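Local coordinates for protein putative NADH dehydrogenase/NAD(P)H nitroreductase (Bacteroides thetaiotaomicron VPI-5482, PDB 3KWK) that binds flavin mononucleotide and is probably an NAD(P)H-dependent oxidoreductase of the nitroreductase family, at residues K28-K32 with E33-L37; P73-K76 with M77-Q80; W121-A124 with Y125-D129. All blocks are in the same frame, centred on the assembly; numbering follows the deposited sequence.

Interaction 1: residues K28-K32 with E33-L37; sequences KGVEK and EKIDL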
loop_
_atom_site.group_PDB
_atom_site.type_symbol
_atom_site.label_atom_id
_atom_site.label_comp_id
_atom_site.label_asym_id
_atom_site.label_seq_id
_atom_site.Cartn_x
_atom_site.Cartn_y
_atom_site.Cartn_z
ATOM N N LYS A 28 17.222 -12.317 17.935
ATOM C CA LYS A 28 16.598 -13.618 17.850
ATOM C C LYS A 28 15.986 -13.810 16.509
ATOM O O LYS A 28 15.569 -12.854 15.870
ATOM C CB LYS A 28 15.590 -13.852 18.949
ATOM C CG LYS A 28 14.476 -12.959 18.945
ATOM C CD LYS A 28 13.425 -13.383 20.020
ATOM C CE LYS A 28 13.006 -14.837 19.871
ATOM N NZ LYS A 28 11.697 -15.149 20.524
ATOM N N GLY A 29 15.979 -15.044 16.027
ATOM C CA GLY A 29 15.491 -15.284 14.730
ATOM C C GLY A 29 13.991 -15.190 14.608
ATOM O O GLY A 29 13.262 -15.194 15.606
ATOM N N VAL A 30 13.565 -15.206 13.372
ATOM C CA VAL A 30 12.169 -15.173 12.996
ATOM C C VAL A 30 11.839 -16.510 12.323
ATOM O O VAL A 30 12.556 -16.977 11.430
ATOM C CB VAL A 30 11.820 -13.968 12.109
ATOM C CG1 VAL A 30 10.339 -14.071 11.633
ATOM C CG2 VAL A 30 12.125 -12.621 12.846
ATOM N N GLU A 31 10.736 -17.109 12.774
ATOM C CA GLU A 31 10.210 -18.355 12.246
ATOM C C GLU A 31 10.028 -18.304 10.724
ATOM O O GLU A 31 9.483 -17.336 10.181
ATOM C CB GLU A 31 8.843 -18.651 12.919
ATOM C CG GLU A 31 8.912 -18.950 14.448
ATOM C CD GLU A 31 8.800 -17.730 15.369
ATOM O OE1 GLU A 31 9.059 -16.592 14.919
ATOM O OE2 GLU A 31 8.513 -17.916 16.598
ATOM N N LYS A 32 10.468 -19.371 10.051
ATOM C CA LYS A 32 10.347 -19.469 8.604
ATOM C C LYS A 32 8.906 -19.280 8.135
ATOM O O LYS A 32 8.665 -18.616 7.139
ATOM C CB LYS A 32 10.879 -20.800 8.101
ATOM C CG LYS A 32 10.795 -20.973 6.637
ATOM C CD LYS A 32 11.498 -22.282 6.251
ATOM C CE LYS A 32 11.331 -22.645 4.767
ATOM N NZ LYS A 32 9.911 -22.578 4.285
ATOM N N GLU A 33 7.954 -19.829 8.876
ATOM C CA GLU A 33 6.526 -19.779 8.514
ATOM C C GLU A 33 6.056 -18.303 8.480
ATOM O O GLU A 33 5.286 -17.889 7.608
ATOM C CB GLU A 33 5.740 -20.555 9.571
ATOM C CG GLU A 33 4.247 -20.673 9.317
ATOM C CD GLU A 33 3.464 -21.301 10.517
ATOM O OE1 GLU A 33 3.956 -21.344 11.685
ATOM O OE2 GLU A 33 2.325 -21.720 10.269
ATOM N N LYS A 34 6.555 -17.484 9.402
ATOM C CA LYS A 34 6.191 -16.054 9.426
ATOM C C LYS A 34 6.726 -15.329 8.184
ATOM O O LYS A 34 6.042 -14.491 7.564
ATOM C CB LYS A 34 6.634 -15.393 10.725
ATOM C CG LYS A 34 5.831 -15.904 11.930
ATOM C CD LYS A 34 6.157 -15.173 13.217
ATOM C CE LYS A 34 5.325 -15.696 14.357
ATOM N NZ LYS A 34 5.396 -14.792 15.578
ATOM N N ILE A 35 7.987 -15.592 7.837
ATOM C CA ILE A 35 8.562 -14.983 6.651
ATOM C C ILE A 35 7.770 -15.371 5.397
ATOM O O ILE A 35 7.477 -14.519 4.552
ATOM C CB ILE A 35 10.068 -15.342 6.488
ATOM C CG1 ILE A 35 10.843 -14.820 7.697
ATOM C CG2 ILE A 35 10.640 -14.675 5.243
ATOM C CD1 ILE A 35 12.310 -15.272 7.810
ATOM N N ASP A 36 7.425 -16.656 5.305
ATOM C CA ASP A 36 6.638 -17.150 4.160
ATOM C C ASP A 36 5.291 -16.443 4.030
ATOM O O ASP A 36 4.901 -16.029 2.945
ATOM C CB ASP A 36 6.448 -18.662 4.243
ATOM C CG ASP A 36 7.775 -19.486 4.180
ATOM O OD1 ASP A 36 8.785 -18.968 3.672
ATOM O OD2 ASP A 36 7.790 -20.689 4.653
ATOM N N LEU A 37 4.624 -16.240 5.171
ATOM C CA LEU A 37 3.338 -15.549 5.193
ATOM C C LEU A 37 3.458 -14.065 4.849
ATOM O O LEU A 37 2.578 -13.497 4.208
ATOM C CB LEU A 37 2.636 -15.785 6.537
ATOM C CG LEU A 37 1.975 -17.160 6.683
ATOM C CD1 LEU A 37 1.680 -17.484 8.179
ATOM C CD2 LEU A 37 0.691 -17.236 5.851
HETATM O O HOH W 1 5.983 -17.277 17.450
#
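Val30 packs against Ile35 where the loop 28-31 runs into the helix that begins at Lys32. The tight part of this contact is the inner, apolar side of the first turn. CG1 of Val30 lies 4.0 Å from CG1 of Ile35 and also rests on CB of Lys34. It gets there because CG1 stands anti to the backbone N of Val30 (chi1 175°).

Glu31 is the N-cap residue. Its backbone O accepts Ile35 N at 3.3 Å and, weakly, Lys34 N. Asp36 N bonds to Lys32 O at 3.0 Å and continues the helical pattern.

The solvent side is looser, and it is held by Lys32 and Asp36. The Lys32 chain runs extended until it bends at chi4 (-49°). That bend brings NZ to the syn lone pair of Asp36 OD2, 2.9 Å away, in a salt bridge one turn along the exposed face.

Glu31 and Lys34 form a separate polar flank, side by side and pointing the same way. Glu31 OE1 rests on the methylenes of Lys34, 3.7 Å from its CD. The charged ends do not meet: Glu31 OE1 and Lys34 NZ are 4.1 Å apart. A water links the other carboxylate oxygen, OE2, at 2.7 Å to Lys34 NZ at 3.2 Å. Tyr154 OH bonds to both Glu31 OE1 and Lys34 NZ, and Met115 O holds Lys34 NZ as well. The lysine charge probably helps to stabilise the carboxylate.

Glu33 OE2 bonds to Thr8 N of the second subunit. On the inner side, Val30 and Ile35 both lie on Phe152 of strand 144-153, so the start of helix 32-43 is seated against the sheet.

Interaction 2: residues P73-K76 with M77-Q80; sequences PYAK and MLTQ. With FMN (flavin mononucleotide), chain B.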
loop_
_atom_site.group_PDB
_atom_site.type_symbol
_atom_site.label_atom_id
_atom_site.label_comp_id
_atom_site.label_asym_id
_atom_site.label_seq_id
_atom_site.Cartn_x
_atom_site.Cartn_y
_atom_site.Cartn_z
ATOM N N PRO A 73 21.524 5.558 3.984
ATOM C CA PRO A 73 21.571 6.591 5.024
ATOM C C PRO A 73 20.563 6.418 6.161
ATOM O O PRO A 73 20.835 6.861 7.300
ATOM C CB PRO A 73 21.292 7.886 4.248
ATOM C CG PRO A 73 20.561 7.439 3.017
ATOM C CD PRO A 73 21.095 6.094 2.685
ATOM N N TYR A 74 19.423 5.797 5.880
ATOM C CA TYR A 74 18.365 5.651 6.881
ATOM C C TYR A 74 17.917 4.184 6.988
ATOM O O TYR A 74 16.744 3.895 7.260
ATOM C CB TYR A 74 17.189 6.586 6.598
ATOM C CG TYR A 74 17.634 8.020 6.480
ATOM C CD1 TYR A 74 17.921 8.760 7.604
ATOM C CD2 TYR A 74 17.824 8.605 5.231
ATOM C CE1 TYR A 74 18.385 10.069 7.494
ATOM C CE2 TYR A 74 18.279 9.902 5.112
ATOM C CZ TYR A 74 18.557 10.630 6.240
ATOM O OH TYR A 74 19.025 11.921 6.148
ATOM N N ALA A 75 18.868 3.260 6.810
ATOM C CA ALA A 75 18.639 1.827 7.044
ATOM C C ALA A 75 19.718 1.262 7.965
ATOM O O ALA A 75 20.162 0.098 7.816
ATOM C CB ALA A 75 18.596 1.065 5.725
ATOM N N LYS A 76 20.161 2.076 8.925
ATOM C CA LYS A 76 21.274 1.649 9.832
ATOM C C LYS A 76 20.866 0.490 10.732
ATOM O O LYS A 76 21.717 -0.306 11.179
ATOM C CB LYS A 76 21.781 2.822 10.667
ATOM C CG LYS A 76 22.253 4.018 9.808
ATOM C CD LYS A 76 23.411 3.647 8.911
ATOM C CE LYS A 76 23.742 4.779 7.928
ATOM N NZ LYS A 76 24.789 4.322 6.996
HETATM N N MSE A 77 19.561 0.350 10.955
HETATM C CA MSE A 77 19.053 -0.757 11.749
HETATM C C MSE A 77 19.206 -2.125 11.106
HETATM O O MSE A 77 18.974 -3.164 11.730
HETATM C CB MSE A 77 17.591 -0.523 12.153
HETATM C CG MSE A 77 16.488 -0.771 11.110
HETATM SE SE MSE A 77 16.555 0.423 9.573
HETATM C CE MSE A 77 15.766 1.985 10.390
ATOM N N LEU A 78 19.574 -2.164 9.826
ATOM C CA LEU A 78 19.954 -3.450 9.228
ATOM C C LEU A 78 21.048 -4.210 10.011
ATOM O O LEU A 78 21.105 -5.414 9.910
ATOM C CB LEU A 78 20.438 -3.244 7.800
ATOM C CG LEU A 78 19.339 -2.986 6.755
ATOM C CD1 LEU A 78 19.954 -2.474 5.445
ATOM C CD2 LEU A 78 18.554 -4.289 6.498
ATOM N N THR A 79 21.918 -3.526 10.754
ATOM C CA THR A 79 22.975 -4.199 11.486
ATOM C C THR A 79 22.385 -4.969 12.673
ATOM O O THR A 79 23.017 -5.894 13.196
ATOM C CB THR A 79 24.080 -3.236 11.967
ATOM O OG1 THR A 79 23.526 -2.281 12.887
ATOM C CG2 THR A 79 24.779 -2.555 10.780
ATOM N N GLN A 80 21.162 -4.651 13.083
ATOM C CA GLN A 80 20.564 -5.417 14.188
ATOM C C GLN A 80 19.414 -6.305 13.760
ATOM O O GLN A 80 18.782 -6.979 14.579
ATOM C CB GLN A 80 20.204 -4.512 15.374
ATOM C CG GLN A 80 19.284 -3.412 15.109
ATOM C CD GLN A 80 19.007 -2.644 16.383
ATOM O OE1 GLN A 80 18.152 -3.035 17.132
ATOM N NE2 GLN A 80 19.727 -1.541 16.616
HETATM N N1 FMN B . 11.870 4.964 7.827
HETATM C C2 FMN B . 13.222 4.838 7.962
HETATM O O2 FMN B . 13.695 4.576 9.082
HETATM N N3 FMN B . 14.059 5.015 6.871
HETATM C C4 FMN B . 13.585 5.327 5.615
HETATM O O4 FMN B . 14.388 5.468 4.642
HETATM C C4A FMN B . 12.200 5.458 5.483
HETATM N N5 FMN B . 11.644 5.794 4.256
HETATM C C5A FMN B . 10.289 5.736 4.073
HETATM C C6 FMN B . 9.771 5.921 2.784
HETATM C C7 FMN B . 8.402 5.810 2.592
HETATM C C7M FMN B . 7.773 5.992 1.199
HETATM C C8 FMN B . 7.545 5.530 3.639
HETATM C C8M FMN B . 6.067 5.418 3.360
HETATM C C9 FMN B . 8.060 5.367 4.913
HETATM C C9A FMN B . 9.440 5.464 5.142
HETATM N N10 FMN B . 9.987 5.332 6.421
HETATM C C10 FMN B . 11.343 5.264 6.573
HETATM C "C1'" FMN B . 9.098 5.080 7.581
HETATM C "C2'" FMN B . 8.424 6.370 8.040
HETATM O "O2'" FMN B . 9.359 7.235 8.692
HETATM C "C3'" FMN B . 7.196 6.080 8.927
HETATM O "O3'" FMN B . 6.193 5.395 8.177
HETATM C "C4'" FMN B . 6.559 7.377 9.501
HETATM O "O4'" FMN B . 7.478 7.979 10.424
HETATM C "C5'" FMN B . 5.207 7.133 10.176
HETATM O "O5'" FMN B . 5.463 6.233 11.250
HETATM P P FMN B . 4.698 4.796 11.346
HETATM O O1P FMN B . 5.148 3.937 10.149
HETATM O O2P FMN B . 5.248 4.293 12.698
HETATM O O3P FMN B . 3.197 5.008 11.342
#
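Ala75 O accepts Leu78 N at 3.1 Å and Lys76 O accepts Thr79 N at 3.3 Å, two successive i to i+3 bonds that make a short 3-10 turn. The turn lies between helix 62-71 and strand 83-90 of the nitroreductase fold, beside the flavin pocket.

The side chains leave the turn in different directions. CD1 of Leu78 touches CB of Ala75 at 3.8 Å and also lies against Ala75 O. Leu78 packs on Leu65 and Ala69 of helix 62-71 and on Val149 and Pro151 of strand 144-153. Lys76 bends at chi2 (-62°), and its NZ is hydrogen-bonded to Ala69 O, near the end of the same helix. The turn is thus tied to that helix by an apolar and a polar side chain.

Met77, present as selenomethionine, faces the cofactor side. Its CG stands between the backbone N and the carbonyl carbon (chi1 78°), and the chain bends twice more. This folds SE back over the Ala75 backbone, 3.6 Å from Ala75 CA. Beyond it, CE comes within 3.6 Å of FMN O2. Val120 and Thr122 of strand 118-123 pack round this side chain.

Tyr74 holds the flavin with its backbone. Its CB also lies near N3 and O4 of the flavin, while the ring makes a cation-pi contact with Lys49 of the second subunit. FMN N3 donates to Tyr74 O at 2.9 Å, with an N-H...O angle of 155°.

Interaction 3: residues W121-A124 with Y125-D129; sequences WTAA and YPYED. With FMN (flavin mononucleotide), chain B.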
loop_
_atom_site.group_PDB
_atom_site.type_symbol
_atom_site.label_atom_id
_atom_site.label_comp_id
_atom_site.label_asym_id
_atom_site.label_seq_id
_atom_site.Cartn_x
_atom_site.Cartn_y
_atom_site.Cartn_z
ATOM N N TRP A 121 9.589 0.321 6.566
ATOM C CA TRP A 121 9.873 0.655 5.170
ATOM C C TRP A 121 11.026 1.623 5.138
ATOM O O TRP A 121 10.925 2.719 5.683
ATOM C CB TRP A 121 8.603 1.289 4.603
ATOM C CG TRP A 121 8.624 1.807 3.171
ATOM C CD1 TRP A 121 9.633 2.424 2.505
ATOM C CD2 TRP A 121 7.498 1.809 2.311
ATOM N NE1 TRP A 121 9.204 2.758 1.223
ATOM C CE2 TRP A 121 7.905 2.377 1.079
ATOM C CE3 TRP A 121 6.189 1.340 2.457
ATOM C CZ2 TRP A 121 7.028 2.579 0.024
ATOM C CZ3 TRP A 121 5.310 1.524 1.405
ATOM C CH2 TRP A 121 5.753 2.107 0.194
ATOM N N THR A 122 12.137 1.237 4.534
ATOM C CA THR A 122 13.234 2.165 4.268
ATOM C C THR A 122 13.365 2.368 2.756
ATOM O O THR A 122 13.452 1.399 2.005
ATOM C CB THR A 122 14.556 1.757 4.960
ATOM O OG1 THR A 122 15.229 0.723 4.226
ATOM C CG2 THR A 122 14.323 1.271 6.446
ATOM N N ALA A 123 13.352 3.633 2.332
ATOM C CA ALA A 123 13.313 3.915 0.895
ATOM C C ALA A 123 14.586 3.511 0.219
ATOM O O ALA A 123 15.672 3.815 0.701
ATOM C CB ALA A 123 13.093 5.440 0.652
ATOM N N ALA A 124 14.452 2.865 -0.944
ATOM C CA ALA A 124 15.530 2.774 -1.926
ATOM C C ALA A 124 15.118 3.796 -3.013
ATOM O O ALA A 124 15.492 4.977 -2.928
ATOM C CB ALA A 124 15.718 1.294 -2.450
ATOM N N TYR A 125 14.266 3.395 -3.955
ATOM C CA TYR A 125 13.481 4.368 -4.749
ATOM C C TYR A 125 12.868 5.424 -3.804
ATOM O O TYR A 125 12.342 5.070 -2.744
ATOM C CB TYR A 125 12.404 3.635 -5.535
ATOM C CG TYR A 125 11.539 4.552 -6.392
ATOM C CD1 TYR A 125 10.452 5.197 -5.836
ATOM C CD2 TYR A 125 11.878 4.849 -7.711
ATOM C CE1 TYR A 125 9.727 6.128 -6.561
ATOM C CE2 TYR A 125 11.150 5.714 -8.454
ATOM C CZ TYR A 125 10.070 6.367 -7.895
ATOM O OH TYR A 125 9.318 7.280 -8.604
ATOM N N PRO A 126 12.890 6.709 -4.190
ATOM C CA PRO A 126 13.304 7.287 -5.453
ATOM C C PRO A 126 14.783 7.728 -5.549
ATOM O O PRO A 126 15.143 8.473 -6.464
ATOM C CB PRO A 126 12.418 8.522 -5.533
ATOM C CG PRO A 126 12.322 9.014 -4.132
ATOM C CD PRO A 126 12.207 7.716 -3.346
ATOM N N TYR A 127 15.609 7.245 -4.648
ATOM C CA TYR A 127 16.972 7.701 -4.580
ATOM C C TYR A 127 17.860 6.820 -5.402
ATOM O O TYR A 127 18.063 5.635 -5.066
ATOM C CB TYR A 127 17.427 7.760 -3.129
ATOM C CG TYR A 127 16.619 8.641 -2.237
ATOM C CD1 TYR A 127 16.904 9.983 -2.132
ATOM C CD2 TYR A 127 15.602 8.131 -1.465
ATOM C CE1 TYR A 127 16.177 10.807 -1.320
ATOM C CE2 TYR A 127 14.868 8.940 -0.644
ATOM C CZ TYR A 127 15.185 10.285 -0.555
ATOM O OH TYR A 127 14.521 11.094 0.321
ATOM N N GLU A 128 18.395 7.352 -6.513
ATOM C CA GLU A 128 19.151 6.501 -7.424
ATOM C C GLU A 128 20.364 5.855 -6.788
ATOM O O GLU A 128 20.699 4.702 -7.084
ATOM C CB GLU A 128 19.487 7.284 -8.719
ATOM C CG GLU A 128 18.200 7.576 -9.518
ATOM C CD GLU A 128 18.394 7.813 -10.994
ATOM O OE1 GLU A 128 19.319 8.579 -11.350
ATOM O OE2 GLU A 128 17.574 7.266 -11.782
ATOM N N ASP A 129 21.034 6.581 -5.903
ATOM C CA ASP A 129 22.211 6.019 -5.265
ATOM C C ASP A 129 21.868 4.803 -4.377
ATOM O O ASP A 129 22.560 3.782 -4.366
ATOM C CB ASP A 129 23.009 7.062 -4.489
ATOM C CG ASP A 129 22.248 7.730 -3.358
ATOM O OD1 ASP A 129 20.982 7.755 -3.314
ATOM O OD2 ASP A 129 22.966 8.266 -2.495
HETATM N N1 FMN B . 11.870 4.964 7.827
HETATM C C2 FMN B . 13.222 4.838 7.962
HETATM O O2 FMN B . 13.695 4.576 9.082
HETATM N N3 FMN B . 14.059 5.015 6.871
HETATM C C4 FMN B . 13.585 5.327 5.615
HETATM O O4 FMN B . 14.388 5.468 4.642
HETATM C C4A FMN B . 12.200 5.458 5.483
HETATM N N5 FMN B . 11.644 5.794 4.256
HETATM C C5A FMN B . 10.289 5.736 4.073
HETATM C C6 FMN B . 9.771 5.921 2.784
HETATM C C7 FMN B . 8.402 5.810 2.592
HETATM C C7M FMN B . 7.773 5.992 1.199
HETATM C C8 FMN B . 7.545 5.530 3.639
HETATM C C8M FMN B . 6.067 5.418 3.360
HETATM C C9 FMN B . 8.060 5.367 4.913
HETATM C C9A FMN B . 9.440 5.464 5.142
HETATM N N10 FMN B . 9.987 5.332 6.421
HETATM C C10 FMN B . 11.343 5.264 6.573
HETATM C "C1'" FMN B . 9.098 5.080 7.581
HETATM C "C2'" FMN B . 8.424 6.370 8.040
HETATM O "O2'" FMN B . 9.359 7.235 8.692
HETATM C "C3'" FMN B . 7.196 6.080 8.927
HETATM O "O3'" FMN B . 6.193 5.395 8.177
HETATM C "C4'" FMN B . 6.559 7.377 9.501
HETATM O "O4'" FMN B . 7.478 7.979 10.424
HETATM C "C5'" FMN B . 5.207 7.133 10.176
HETATM O "O5'" FMN B . 5.463 6.233 11.250
HETATM P P FMN B . 4.698 4.796 11.346
HETATM O O1P FMN B . 5.148 3.937 10.149
HETATM O O2P FMN B . 5.248 4.293 12.698
HETATM O O3P FMN B . 3.197 5.008 11.342
HETATM O O HOH W 2 10.470 3.757 -1.174
#
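Ala123 CB lies 4.1 Å from Tyr127 CE2 and also touches Tyr125 O. Ala123 ends strand 118-123; Tyr125 and Tyr127 lie in the turn that follows. Ala123 N donates to FMN O4 at 3.1 Å. One face of the Trp121 indole lies over the dimethylbenzene end of the flavin, with NE1 3.4 Å from FMN C7 and FMN C7M toward the rim of the indole. With chi1 at 177°, CG points away from the backbone N and lays the ring over the flavin.

In the next shell, Trp121 NE1 gives its hydrogen to a water at 2.9 Å. This water donates to Tyr125 O and helps to hold the rotation of the indole. Replacing the indole by the methyl of an alanine would probably uncover one face of the dimethylbenzene ring and leave the water without its NE1 donor.

Tyr127, the N-cap of helix 128-138, bonds through its N to Ala124 O at 2.8 Å. Outside, Tyr98 and Tyr96 of the second subunit bond to Tyr125 OH and Tyr127 OH. The whole is a strand-to-helix turn at the FMN site of a dimeric nitroreductase fold.

Overall arrangement
The three contacts are local turns that follow one another along the chain. Interaction 1 is a surface contact, and it lies away from the flavin. Its chemistry is charged: a salt bridge and a water link outside a small apolar patch. Interactions 2 and 3 are partly buried and both hold FMN, chiefly by backbone polar atoms and apolar side chains. They touch each other through Thr122, which packs on Ala75 and Met77. Interactions 1 and 3 lie on opposite sides of the chain's centre, their centres about 25 Å apart. All three meet the second subunit, interaction 2 through Tyr74 alone. Strand 144-153 is packed against by side chains from all three.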